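Local coordinates for putative xanthine dehydrogenase YAGS fad-binding subunit (Escherichia coli, PDB 5G5G), which probably serves as the molybdenum-binding large subunit of a periplasmic aldehyde oxidase, holding the pterin cytosine dinucleotide and dioxothiomolybdenum(VI) ion at which aldehydes would be oxidised, at residues C[456-461]-C[488-493]; C[482-487]-C[524-529]; C[284-289]-C[305-310]; C[318-323]-C[334-339]; C[86-91]-C[223-228]. All blocks are in the same frame, centred on the assembly; numbering follows the deposited sequence.

Contact 1: residues C[456-461]-C[488-493]; sequences NGTVTV and LEQVAV
Strand 459-461 joins strand 491-493 edge to edge through its peptide groups, and no aromatic ring takes part. Over one face of the two-stranded patch lie V459, V461, V491 and V493; over the other lie T460 and A492. Along the seam the peptides join directly: V459 N donates to Q490 O at 2.9 Å, A492 N to V459 O at 2.8 Å and V461 N to A492 O at 2.8 Å, the middle bond being almost straight (172° at the hydrogen). V459 O also receives the CA-H of V491, with CA 3.4 Å away, so two donors share that oxygen.

On the valine face V461 sets CG1 anti to its own N (chi1 173°), which leaves CG2 on the side facing V491, 4.1 Å from V491 CG1. Helix 472-484 covers this face, with L484 on V459 and A480 on V461.

Ahead of the strand, the side chain of N456 closes an Asx turn. Its OD1 takes T458 OG1 at 2.6 Å on an in-plane lone pair and T458 N from above the carbonyl plane. The turn delivers T458 CB to within 3.3 Å of Q490 O. Beyond the turn, T460 OG1 is bonded to E454.

Strand 459-462, helix 472-484 and strand 491-494 thus form a beta-alpha-beta unit whose two parallel strands are immediate neighbours, with 491-494 at the border of the sheet within this chain.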
# COMPACT_ATOMS: atom_id res chain seq x y z
N ASN C 456 32.71 -15.72 24.59
CA ASN C 456 31.61 -16.45 25.24
C ASN C 456 30.89 -17.52 24.39
O ASN C 456 29.87 -18.04 24.80
CB ASN C 456 30.58 -15.46 25.77
CG ASN C 456 29.86 -14.68 24.66
OD1 ASN C 456 30.00 -14.96 23.46
ND2 ASN C 456 29.10 -13.67 25.07
N GLY C 457 31.41 -17.82 23.20
CA GLY C 457 30.83 -18.84 22.33
C GLY C 457 29.77 -18.35 21.35
O GLY C 457 29.32 -19.12 20.50
N THR C 458 29.34 -17.09 21.47
CA THR C 458 28.34 -16.54 20.55
C THR C 458 29.03 -16.07 19.26
O THR C 458 30.25 -15.91 19.21
CB THR C 458 27.60 -15.35 21.16
OG1 THR C 458 28.53 -14.29 21.40
CG2 THR C 458 26.87 -15.74 22.46
N VAL C 459 28.21 -15.86 18.22
CA VAL C 459 28.72 -15.54 16.89
C VAL C 459 28.11 -14.18 16.51
O VAL C 459 26.94 -13.91 16.84
CB VAL C 459 28.35 -16.64 15.88
CG1 VAL C 459 28.63 -16.19 14.45
CG2 VAL C 459 29.10 -17.92 16.21
N THR C 460 28.92 -13.30 15.91
CA THR C 460 28.43 -12.00 15.46
C THR C 460 28.60 -11.87 13.95
O THR C 460 29.70 -12.06 13.46
CB THR C 460 29.18 -10.85 16.16
OG1 THR C 460 29.09 -11.04 17.60
CG2 THR C 460 28.61 -9.51 15.77
N VAL C 461 27.55 -11.58 13.22
CA VAL C 461 27.60 -11.38 11.78
C VAL C 461 27.39 -9.88 11.51
O VAL C 461 26.46 -9.32 12.04
CB VAL C 461 26.51 -12.15 11.06
CG1 VAL C 461 26.47 -11.80 9.58
CG2 VAL C 461 26.70 -13.65 11.27
N LEU C 488 20.83 -21.31 16.76
CA LEU C 488 20.39 -20.06 16.16
C LEU C 488 20.41 -18.88 17.16
O LEU C 488 20.85 -17.76 16.81
CB LEU C 488 19.01 -20.21 15.56
CG LEU C 488 18.43 -18.96 14.88
CD1 LEU C 488 19.30 -18.52 13.71
CD2 LEU C 488 17.02 -19.33 14.43
N GLU C 489 19.97 -19.12 18.40
CA GLU C 489 19.79 -18.03 19.37
C GLU C 489 21.15 -17.46 19.88
O GLU C 489 21.18 -16.44 20.56
CB GLU C 489 18.85 -18.44 20.53
CG GLU C 489 19.33 -19.63 21.32
CD GLU C 489 18.89 -21.01 20.76
OE1 GLU C 489 18.49 -21.16 19.54
OE2 GLU C 489 18.97 -21.97 21.59
N GLN C 490 22.26 -18.08 19.48
CA GLN C 490 23.57 -17.57 19.85
C GLN C 490 24.24 -16.73 18.76
O GLN C 490 25.44 -16.39 18.86
CB GLN C 490 24.46 -18.76 20.26
CG GLN C 490 24.20 -19.22 21.69
CD GLN C 490 25.27 -20.15 22.24
OE1 GLN C 490 26.48 -19.99 21.97
NE2 GLN C 490 24.84 -21.14 23.02
N VAL C 491 23.51 -16.39 17.72
CA VAL C 491 24.05 -15.61 16.63
C VAL C 491 23.42 -14.22 16.66
O VAL C 491 22.19 -14.09 16.69
CB VAL C 491 23.78 -16.26 15.27
CG1 VAL C 491 24.42 -15.47 14.15
CG2 VAL C 491 24.30 -17.72 15.26
N ALA C 492 24.25 -13.20 16.65
CA ALA C 492 23.76 -11.82 16.54
C ALA C 492 24.05 -11.39 15.14
O ALA C 492 25.08 -11.74 14.62
CB ALA C 492 24.50 -10.90 17.52
N VAL C 493 23.15 -10.63 14.54
CA VAL C 493 23.32 -10.14 13.17
C VAL C 493 23.05 -8.63 13.14
O VAL C 493 21.97 -8.19 13.56
CB VAL C 493 22.34 -10.84 12.22
CG1 VAL C 493 22.48 -10.32 10.80
CG2 VAL C 493 22.49 -12.36 12.28

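Contact 2: residues C[482-487]-C[524-529]; sequences EMLGVP and MKLREM
M483, R527 and L484 carry most of this meeting between the last turn of helix 472-484 and the second half of helix 511-534. The side chain of M483, folded at chi2 and chi3, crosses that of M524 at about a right angle and puts CE 3.4 Å from M524 SD. The backbone O of M483 accepts from R527 NH1 at 2.8 Å; the donor sits in the carbonyl plane on a lone pair, and the oxygen lies close to the guanidinium plane. A bend at chi3 (65°) turns the arginine head back to this carbonyl. A water held by E482 O at 2.9 Å makes a second, weak link to the same NH1.

L484 supplies the greasy half. Its CD1 rests 3.9 Å from L526 CD2, the two leucines also crossing nearly at right angles. P11 packs against both M483 and R527 from the N-terminal segment.

G485, with positive phi, ends the helix just after L484. The arginine therefore brings its positive charge to the M483 carbonyl, in the last turn of a helix, where the helix dipole would probably favour a cation, while thioether and leucine carbons make up the apolar remainder of the contact.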
# COMPACT_ATOMS: atom_id res chain seq x y z
N GLU C 482 24.48 -22.64 11.09
CA GLU C 482 24.71 -23.89 10.39
C GLU C 482 26.19 -24.14 10.20
O GLU C 482 26.68 -25.24 10.45
CB GLU C 482 24.04 -23.88 9.01
CG GLU C 482 24.05 -25.25 8.35
CD GLU C 482 22.93 -26.16 8.85
OE1 GLU C 482 21.74 -25.75 8.70
OE2 GLU C 482 23.23 -27.25 9.35
N MET C 483 26.89 -23.11 9.75
CA MET C 483 28.34 -23.25 9.43
C MET C 483 29.22 -23.49 10.66
O MET C 483 30.23 -24.18 10.57
CB MET C 483 28.80 -22.02 8.69
CG MET C 483 28.21 -21.87 7.30
SD MET C 483 28.69 -23.15 6.16
CE MET C 483 30.42 -22.82 5.82
N LEU C 484 28.84 -22.91 11.79
CA LEU C 484 29.65 -22.93 12.99
C LEU C 484 29.20 -23.95 14.01
O LEU C 484 29.91 -24.17 14.98
CB LEU C 484 29.75 -21.51 13.61
CG LEU C 484 30.58 -20.59 12.70
CD1 LEU C 484 30.29 -19.15 13.02
CD2 LEU C 484 32.05 -20.85 12.87
N GLY C 485 28.05 -24.60 13.78
CA GLY C 485 27.53 -25.64 14.68
C GLY C 485 26.99 -25.08 16.01
O GLY C 485 27.09 -25.74 17.05
N VAL C 486 26.47 -23.85 15.98
CA VAL C 486 25.93 -23.20 17.18
C VAL C 486 24.41 -23.04 17.05
O VAL C 486 23.87 -23.13 15.94
CB VAL C 486 26.58 -21.87 17.54
CG1 VAL C 486 28.06 -22.06 17.83
CG2 VAL C 486 26.36 -20.82 16.46
N PRO C 487 23.71 -22.86 18.21
CA PRO C 487 22.25 -22.71 18.13
C PRO C 487 21.94 -21.39 17.45
O PRO C 487 22.72 -20.45 17.61
CB PRO C 487 21.82 -22.67 19.62
CG PRO C 487 22.94 -23.30 20.38
CD PRO C 487 24.18 -22.88 19.61
N MET C 524 33.64 -20.05 6.19
CA MET C 524 34.61 -21.07 5.79
C MET C 524 36.01 -20.64 6.25
O MET C 524 36.78 -21.47 6.78
CB MET C 524 34.62 -21.32 4.30
CG MET C 524 33.44 -22.14 3.82
SD MET C 524 33.44 -23.83 4.53
CE MET C 524 34.85 -24.58 3.79
N LYS C 525 36.30 -19.34 6.13
CA LYS C 525 37.55 -18.82 6.67
C LYS C 525 37.59 -18.91 8.21
O LYS C 525 38.62 -19.31 8.81
CB LYS C 525 37.78 -17.39 6.19
CG LYS C 525 39.05 -16.71 6.69
CD LYS C 525 40.30 -17.36 6.14
CE LYS C 525 41.49 -16.59 6.68
NZ LYS C 525 42.73 -16.99 5.94
N LEU C 526 36.49 -18.59 8.85
CA LEU C 526 36.43 -18.64 10.32
C LEU C 526 36.61 -20.07 10.82
O LEU C 526 37.30 -20.30 11.82
CB LEU C 526 35.14 -18.02 10.84
CG LEU C 526 34.93 -17.93 12.35
CD1 LEU C 526 36.08 -17.20 13.02
CD2 LEU C 526 33.62 -17.22 12.61
N ARG C 527 36.05 -21.03 10.10
CA ARG C 527 36.27 -22.44 10.43
C ARG C 527 37.75 -22.80 10.34
O ARG C 527 38.24 -23.50 11.21
CB ARG C 527 35.43 -23.39 9.56
CG ARG C 527 33.95 -23.42 9.92
CD ARG C 527 33.11 -23.87 8.73
NE ARG C 527 33.44 -25.26 8.40
CZ ARG C 527 32.67 -26.34 8.57
NH1 ARG C 527 31.44 -26.26 9.09
NH2 ARG C 527 33.15 -27.52 8.19
N GLU C 528 38.43 -22.33 9.30
CA GLU C 528 39.88 -22.53 9.18
C GLU C 528 40.63 -21.93 10.37
O GLU C 528 41.53 -22.56 10.91
CB GLU C 528 40.42 -21.97 7.86
CG GLU C 528 39.95 -22.74 6.64
CD GLU C 528 40.64 -22.31 5.37
OE1 GLU C 528 41.83 -22.73 5.14
OE2 GLU C 528 40.02 -21.55 4.62
N MET C 529 40.26 -20.73 10.77
CA MET C 529 40.89 -20.05 11.90
C MET C 529 40.64 -20.79 13.23
O MET C 529 41.55 -20.92 14.09
CB MET C 529 40.44 -18.61 12.00
CG MET C 529 40.81 -17.75 10.81
SD MET C 529 39.97 -16.16 10.83
CE MET C 529 40.71 -15.42 12.28
O HOH W 1 28.65 -27.37 10.51

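Contact 3: residues C[284-289]-C[305-310]; sequences ATLQHL and ESWSGN
W307 holds CG anti to its carbonyl carbon (chi1 -81°), and chi2 near -103° then swings the indole so that its CE3 edge comes down on the partner strand, 3.5 Å from L286 O. L286 CD2 meets the same CE3 at 4.2 Å. On the other face of the sheet, S306 turns OG anti to its own N (chi1 -172°), which sets it 3.4 Å from Q287 CG, while the Q287 chain runs on extended past it.

From there the Q287 amide reaches T285 along its own strand: NE2 donates to T285 OG1 at 2.9 Å, the hydroxyl tilted a little from the amide plane. T285 OG1 is also bonded to T182 OG1. Q287 NE2 also bonds to P356 O, and OE1 to H304, so both ends of the amide are engaged. An alanine at this position is likely to leave H304 NE2 and T285 OG1 without their amide partner and open a gap beside the S306 hydroxyl.

The frame is a beta hairpin, strands 285-293 and 299-310 running antiparallel. L286 with W307 and H288 with E305 are hydrogen-bonded pairs; Q287 with S306 is the non-hydrogen-bonded pair between them. W307 N gives the shorter bond of its pair, 2.8 Å to L286 O, and H288 N matches it at 2.8 Å to E305 O.

Beyond the pairing, W307 NE1 is bonded to V150 O, and K147 makes a cation-pi contact with the indole. H288 NE2 is hydrogen-bonded to D177 and E305 OE2 to H333. Where the strands part, one water donates to A284 O and accepts from G309 N, each at 2.7 Å.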
# COMPACT_ATOMS: atom_id res chain seq x y z
N ALA C 284 3.66 2.36 -16.98
CA ALA C 284 2.61 1.77 -17.77
C ALA C 284 3.24 1.09 -18.97
O ALA C 284 4.35 1.50 -19.43
CB ALA C 284 1.61 2.81 -18.25
N THR C 285 2.57 0.06 -19.48
CA THR C 285 2.98 -0.59 -20.71
C THR C 285 1.82 -0.71 -21.71
O THR C 285 0.66 -0.72 -21.36
CB THR C 285 3.62 -2.01 -20.52
OG1 THR C 285 2.59 -2.94 -20.11
CG2 THR C 285 4.74 -1.97 -19.46
N LEU C 286 2.19 -0.87 -22.97
CA LEU C 286 1.25 -1.15 -24.06
C LEU C 286 1.97 -2.27 -24.85
O LEU C 286 3.06 -2.05 -25.37
CB LEU C 286 0.99 0.11 -24.87
CG LEU C 286 -0.05 0.07 -25.99
CD1 LEU C 286 -0.42 1.49 -26.38
CD2 LEU C 286 0.43 -0.70 -27.21
N GLN C 287 1.40 -3.46 -24.87
CA GLN C 287 2.11 -4.64 -25.35
C GLN C 287 1.35 -5.31 -26.49
O GLN C 287 0.12 -5.48 -26.40
CB GLN C 287 2.30 -5.64 -24.24
CG GLN C 287 3.05 -5.07 -23.03
CD GLN C 287 3.24 -6.10 -21.96
OE1 GLN C 287 3.78 -7.19 -22.18
NE2 GLN C 287 2.86 -5.74 -20.78
N HIS C 288 2.08 -5.74 -27.50
CA HIS C 288 1.48 -6.41 -28.67
C HIS C 288 2.08 -7.81 -28.78
O HIS C 288 3.30 -7.95 -28.94
CB HIS C 288 1.74 -5.56 -29.90
CG HIS C 288 1.04 -6.05 -31.12
ND1 HIS C 288 1.48 -5.76 -32.40
CD2 HIS C 288 -0.06 -6.82 -31.27
CE1 HIS C 288 0.66 -6.32 -33.28
NE2 HIS C 288 -0.28 -6.97 -32.62
N LEU C 289 1.22 -8.83 -28.69
CA LEU C 289 1.63 -10.23 -28.70
C LEU C 289 1.00 -10.95 -29.88
O LEU C 289 -0.23 -10.90 -30.06
CB LEU C 289 1.21 -10.91 -27.40
CG LEU C 289 2.22 -10.71 -26.29
CD1 LEU C 289 1.58 -10.95 -24.93
CD2 LEU C 289 3.39 -11.66 -26.45
N GLU C 305 6.15 -7.27 -28.51
CA GLU C 305 6.69 -5.89 -28.50
C GLU C 305 6.02 -5.15 -27.35
O GLU C 305 4.86 -5.38 -27.07
CB GLU C 305 6.47 -5.19 -29.82
CG GLU C 305 7.23 -5.84 -30.96
CD GLU C 305 7.15 -5.10 -32.26
OE1 GLU C 305 6.18 -4.35 -32.49
OE2 GLU C 305 8.09 -5.26 -33.07
N SER C 306 6.78 -4.31 -26.67
CA SER C 306 6.25 -3.51 -25.58
C SER C 306 6.70 -2.07 -25.67
O SER C 306 7.88 -1.78 -25.97
CB SER C 306 6.69 -4.10 -24.25
OG SER C 306 6.03 -3.44 -23.18
N TRP C 307 5.74 -1.18 -25.46
CA TRP C 307 5.98 0.26 -25.37
C TRP C 307 5.82 0.70 -23.91
O TRP C 307 4.90 0.29 -23.23
CB TRP C 307 4.93 1.00 -26.21
CG TRP C 307 5.20 1.06 -27.65
CD1 TRP C 307 5.68 2.10 -28.35
CD2 TRP C 307 4.92 0.02 -28.62
NE1 TRP C 307 5.78 1.76 -29.71
CE2 TRP C 307 5.30 0.50 -29.87
CE3 TRP C 307 4.43 -1.29 -28.51
CZ2 TRP C 307 5.20 -0.31 -31.06
CZ3 TRP C 307 4.34 -2.09 -29.66
CH2 TRP C 307 4.73 -1.60 -30.90
N SER C 308 6.73 1.54 -23.46
CA SER C 308 6.62 2.23 -22.17
C SER C 308 7.27 3.59 -22.38
O SER C 308 7.94 3.81 -23.41
CB SER C 308 7.32 1.45 -21.02
OG SER C 308 8.76 1.50 -21.17
N GLY C 309 7.10 4.47 -21.43
CA GLY C 309 7.66 5.80 -21.53
C GLY C 309 8.41 6.23 -20.28
O GLY C 309 8.24 5.66 -19.20
N ASN C 310 9.28 7.21 -20.46
CA ASN C 310 9.99 7.76 -19.32
C ASN C 310 10.56 9.12 -19.65
O ASN C 310 10.54 9.57 -20.82
CB ASN C 310 11.14 6.79 -18.89
CG ASN C 310 11.31 6.72 -17.40
OD1 ASN C 310 11.06 7.71 -16.69
ND2 ASN C 310 11.73 5.57 -16.90
O HOH W 2 5.03 4.05 -19.68
O HOH W 3 4.03 -6.12 -32.90

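Contact 4: residues C[318-323]-C[334-339]; sequences TAVQQS and TGLRLA
T318 opens the contact with L336, its CG2 lying 4.1 Å from L336 CD1. It also starts a type I beta turn, T318 to Q321, in the loop that joins the parallel neighbouring strands 299-310 and 331-340 and folds back over the second of them. At A319 the backbone N comes near L336 CD2, and the A319 carbonyl accepts from Q322 NE2 at 2.9 Å, the donor standing above the carbonyl plane.

V320 is the hub. Its CB is directed at the strand, and chi1 of -55° fits CG2 between T334 and L336, 3.9 Å from T334 CB and 3.8 Å from L336 CD2. CG1 meanwhile comes to 3.6 Å from G335 O. An alanine here would probably open a gap between T334 and L336, leaving the leucine methyl less firmly seated. The V320 side chain also touches H304 of strand 299-310.

Q322 turns inward and ties the loop to itself: the same NE2 that reaches A319 gives its second hydrogen to S323 OG at 3.0 Å, both acceptors lying in the amide plane. S323 OG is bonded to H304 as well, and T334 OG1 to E324. Last, S323 CB stands 4.3 Å from T334 CG2.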
# COMPACT_ATOMS: atom_id res chain seq x y z
N THR C 318 11.02 -3.53 -18.91
CA THR C 318 11.61 -4.63 -19.74
C THR C 318 10.61 -5.80 -19.86
O THR C 318 10.90 -6.94 -19.50
CB THR C 318 12.97 -5.07 -19.18
OG1 THR C 318 12.90 -5.25 -17.77
CG2 THR C 318 13.99 -3.98 -19.46
N ALA C 319 9.48 -5.51 -20.48
CA ALA C 319 8.36 -6.44 -20.48
C ALA C 319 8.39 -7.59 -21.50
O ALA C 319 7.49 -8.40 -21.49
CB ALA C 319 7.06 -5.65 -20.63
N VAL C 320 9.43 -7.71 -22.32
CA VAL C 320 9.47 -8.76 -23.35
C VAL C 320 10.49 -9.82 -23.00
O VAL C 320 10.53 -10.84 -23.65
CB VAL C 320 9.72 -8.20 -24.75
CG1 VAL C 320 8.68 -7.14 -25.07
CG2 VAL C 320 11.11 -7.61 -24.87
N GLN C 321 11.32 -9.58 -21.99
CA GLN C 321 12.41 -10.53 -21.72
C GLN C 321 11.93 -11.93 -21.43
O GLN C 321 12.53 -12.88 -21.96
CB GLN C 321 13.36 -10.09 -20.58
CG GLN C 321 14.28 -11.25 -20.11
CD GLN C 321 15.24 -10.87 -18.98
OE1 GLN C 321 16.45 -10.69 -19.20
NE2 GLN C 321 14.70 -10.75 -17.77
N GLN C 322 10.89 -12.11 -20.62
CA GLN C 322 10.45 -13.46 -20.29
C GLN C 322 10.02 -14.22 -21.51
O GLN C 322 10.14 -15.46 -21.54
CB GLN C 322 9.30 -13.53 -19.28
CG GLN C 322 7.92 -13.19 -19.80
CD GLN C 322 7.75 -11.69 -20.00
OE1 GLN C 322 7.86 -10.94 -19.02
NE2 GLN C 322 7.42 -11.27 -21.21
N SER C 323 9.54 -13.50 -22.50
CA SER C 323 9.07 -14.16 -23.71
C SER C 323 10.20 -14.77 -24.54
O SER C 323 9.93 -15.53 -25.50
CB SER C 323 8.24 -13.18 -24.55
OG SER C 323 7.13 -12.75 -23.80
N THR C 334 11.39 -10.22 -30.36
CA THR C 334 11.06 -9.41 -29.21
C THR C 334 11.66 -8.05 -29.38
O THR C 334 12.70 -7.89 -30.00
CB THR C 334 11.55 -10.03 -27.87
OG1 THR C 334 12.88 -10.52 -28.01
CG2 THR C 334 10.74 -11.18 -27.45
N GLY C 335 10.98 -7.04 -28.86
CA GLY C 335 11.46 -5.69 -28.98
C GLY C 335 10.85 -4.74 -28.00
O GLY C 335 9.66 -4.85 -27.67
N LEU C 336 11.66 -3.79 -27.54
CA LEU C 336 11.19 -2.70 -26.70
C LEU C 336 11.10 -1.41 -27.48
O LEU C 336 11.91 -1.15 -28.39
CB LEU C 336 12.10 -2.48 -25.46
CG LEU C 336 12.19 -3.62 -24.47
CD1 LEU C 336 13.21 -3.27 -23.38
CD2 LEU C 336 10.81 -3.95 -23.90
N ARG C 337 10.13 -0.58 -27.10
CA ARG C 337 9.95 0.74 -27.69
C ARG C 337 9.80 1.73 -26.53
O ARG C 337 8.92 1.55 -25.67
CB ARG C 337 8.75 0.74 -28.59
CG ARG C 337 8.77 -0.36 -29.71
CD ARG C 337 9.70 0.01 -30.76
NE ARG C 337 9.70 -1.03 -31.83
CZ ARG C 337 10.48 -2.11 -31.86
NH1 ARG C 337 11.40 -2.31 -30.93
NH2 ARG C 337 10.42 -2.94 -32.92
N LEU C 338 10.63 2.77 -26.53
CA LEU C 338 10.69 3.69 -25.40
C LEU C 338 10.25 5.09 -25.84
O LEU C 338 10.97 5.75 -26.60
CB LEU C 338 12.12 3.69 -24.83
CG LEU C 338 12.29 4.59 -23.60
CD1 LEU C 338 11.38 4.26 -22.45
CD2 LEU C 338 13.75 4.51 -23.22
N ALA C 339 9.10 5.54 -25.37
CA ALA C 339 8.64 6.91 -25.61
C ALA C 339 9.23 7.84 -24.57
O ALA C 339 9.64 7.40 -23.49
CB ALA C 339 7.12 6.99 -25.54

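Contact 5: residues C[86-91]-C[223-228]; sequences AGVLGK and TLKVPV. Unlike the reference sequence in segment 86-91: V88 (reference Ala).
G90 and T223 supply the one hydrogen bond of this contact: G90 N donates to T223 O at 2.8 Å, bent to 147° at the hydrogen. That oxygen lies near the end of helix 213-224, and the Schellman motif closing the helix has K225 as its C-prime residue.

Close carbon-oxygen contacts accompany the bond. L89 lies beside the same carbonyl, CB 3.5 Å and CD2 3.6 Å from T223 O. T223 holds CG2 anti to its own N, which directs the methyl at G90 O, 3.5 Å off; its hydroxyl is bonded back to D219 O. K225 CD passes 3.5 Å from V88 O. A side chain at G90 would probably crowd T223, since the two CA atoms are 4.0 Å apart.

The apolar share falls to the lysine stem. K225 CE lies 3.7 Å from V88 CG2, a valine where the reference sequence has alanine. The two side chains slant across each other; both residues are exposed.

The contact ties the loop after helix 83-86, in the hammerhead family region, to the end of helix 213-224 in the molybdopterin-binding region. Helix 250-262 backs both, with L253 against T223 and L257 against A86.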
# COMPACT_ATOMS: atom_id res chain seq x y z
N ALA C 86 21.70 25.95 -2.43
CA ALA C 86 22.37 24.70 -2.05
C ALA C 86 23.80 24.54 -2.65
O ALA C 86 24.55 23.71 -2.16
CB ALA C 86 21.50 23.51 -2.42
N GLY C 87 24.13 25.31 -3.69
CA GLY C 87 25.42 25.19 -4.38
C GLY C 87 25.34 24.16 -5.49
O GLY C 87 24.38 23.43 -5.60
N VAL C 88 26.38 24.08 -6.31
CA VAL C 88 26.37 23.12 -7.43
C VAL C 88 26.31 21.70 -6.86
O VAL C 88 26.99 21.38 -5.89
CB VAL C 88 27.57 23.31 -8.38
CG1 VAL C 88 27.68 24.77 -8.79
CG2 VAL C 88 28.86 22.83 -7.73
N LEU C 89 25.47 20.87 -7.45
CA LEU C 89 25.33 19.50 -7.02
C LEU C 89 25.74 18.57 -8.14
O LEU C 89 25.67 18.94 -9.30
CB LEU C 89 23.89 19.20 -6.63
CG LEU C 89 23.36 20.04 -5.49
CD1 LEU C 89 21.88 19.71 -5.25
CD2 LEU C 89 24.17 19.80 -4.23
N GLY C 90 26.17 17.38 -7.78
CA GLY C 90 26.30 16.30 -8.75
C GLY C 90 24.96 15.61 -8.96
O GLY C 90 23.94 16.02 -8.44
N LYS C 91 24.99 14.51 -9.72
CA LYS C 91 23.82 13.68 -9.88
C LYS C 91 24.26 12.22 -9.80
O LYS C 91 25.25 11.81 -10.41
CB LYS C 91 23.12 13.94 -11.18
CG LYS C 91 21.81 13.17 -11.32
CD LYS C 91 20.68 14.09 -11.75
CE LYS C 91 19.68 13.47 -12.67
NZ LYS C 91 20.32 12.89 -13.89
N THR C 223 26.34 13.27 -5.33
CA THR C 223 25.39 14.36 -5.43
C THR C 223 25.85 15.58 -4.62
O THR C 223 25.82 16.74 -5.09
CB THR C 223 23.98 13.91 -4.96
OG1 THR C 223 23.56 12.73 -5.68
CG2 THR C 223 22.98 15.00 -5.22
N LEU C 224 26.28 15.33 -3.40
CA LEU C 224 26.84 16.38 -2.54
C LEU C 224 28.21 16.88 -2.94
O LEU C 224 28.62 17.96 -2.46
CB LEU C 224 26.97 15.88 -1.12
CG LEU C 224 25.62 15.57 -0.41
CD1 LEU C 224 25.89 14.95 0.95
CD2 LEU C 224 24.82 16.86 -0.28
N LYS C 225 28.93 16.09 -3.75
CA LYS C 225 30.34 16.40 -4.13
C LYS C 225 31.26 16.38 -2.94
O LYS C 225 32.03 17.30 -2.68
CB LYS C 225 30.44 17.72 -4.89
CG LYS C 225 29.58 17.80 -6.14
CD LYS C 225 29.63 19.21 -6.75
CE LYS C 225 29.47 19.19 -8.26
NZ LYS C 225 30.77 19.42 -8.98
N VAL C 226 31.18 15.31 -2.20
CA VAL C 226 32.01 15.09 -1.02
C VAL C 226 32.67 13.71 -1.16
O VAL C 226 32.17 12.87 -1.92
CB VAL C 226 31.26 15.19 0.33
CG1 VAL C 226 30.58 16.54 0.49
CG2 VAL C 226 30.26 14.05 0.53
N PRO C 227 33.78 13.49 -0.46
CA PRO C 227 34.42 12.16 -0.52
C PRO C 227 33.50 11.11 0.04
O PRO C 227 32.93 11.28 1.12
CB PRO C 227 35.65 12.33 0.39
CG PRO C 227 36.00 13.76 0.23
CD PRO C 227 34.65 14.46 0.26
N VAL C 228 33.39 10.00 -0.66
CA VAL C 228 32.57 8.91 -0.20
C VAL C 228 32.97 8.39 1.18
O VAL C 228 32.16 7.88 1.95
CB VAL C 228 32.56 7.77 -1.25
CG1 VAL C 228 33.87 7.03 -1.26
CG2 VAL C 228 31.42 6.82 -0.99

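Contacts 2 and 4 are buried, contacts 1 and 3 partly so, and contact 5 lies at the surface. Contacts 1 and 2 share helix 472-484: V459 CG2 packs 3.6 Å from L484 CD1, so the helix is held by the sheet on one side and by helix 511-534 on another. Contacts 3 and 4 form a second pair in one sheet, where S306 O is 2.8 Å from R337 N, a probable hydrogen bond. The two pairs sit on opposite sides of the chain's centre. Strand pairing in contacts 1 and 3 rests on backbone bonds, contact 4 mainly on side-chain packing; contacts 2 and 5 each add one bond to a carbonyl near a helix end.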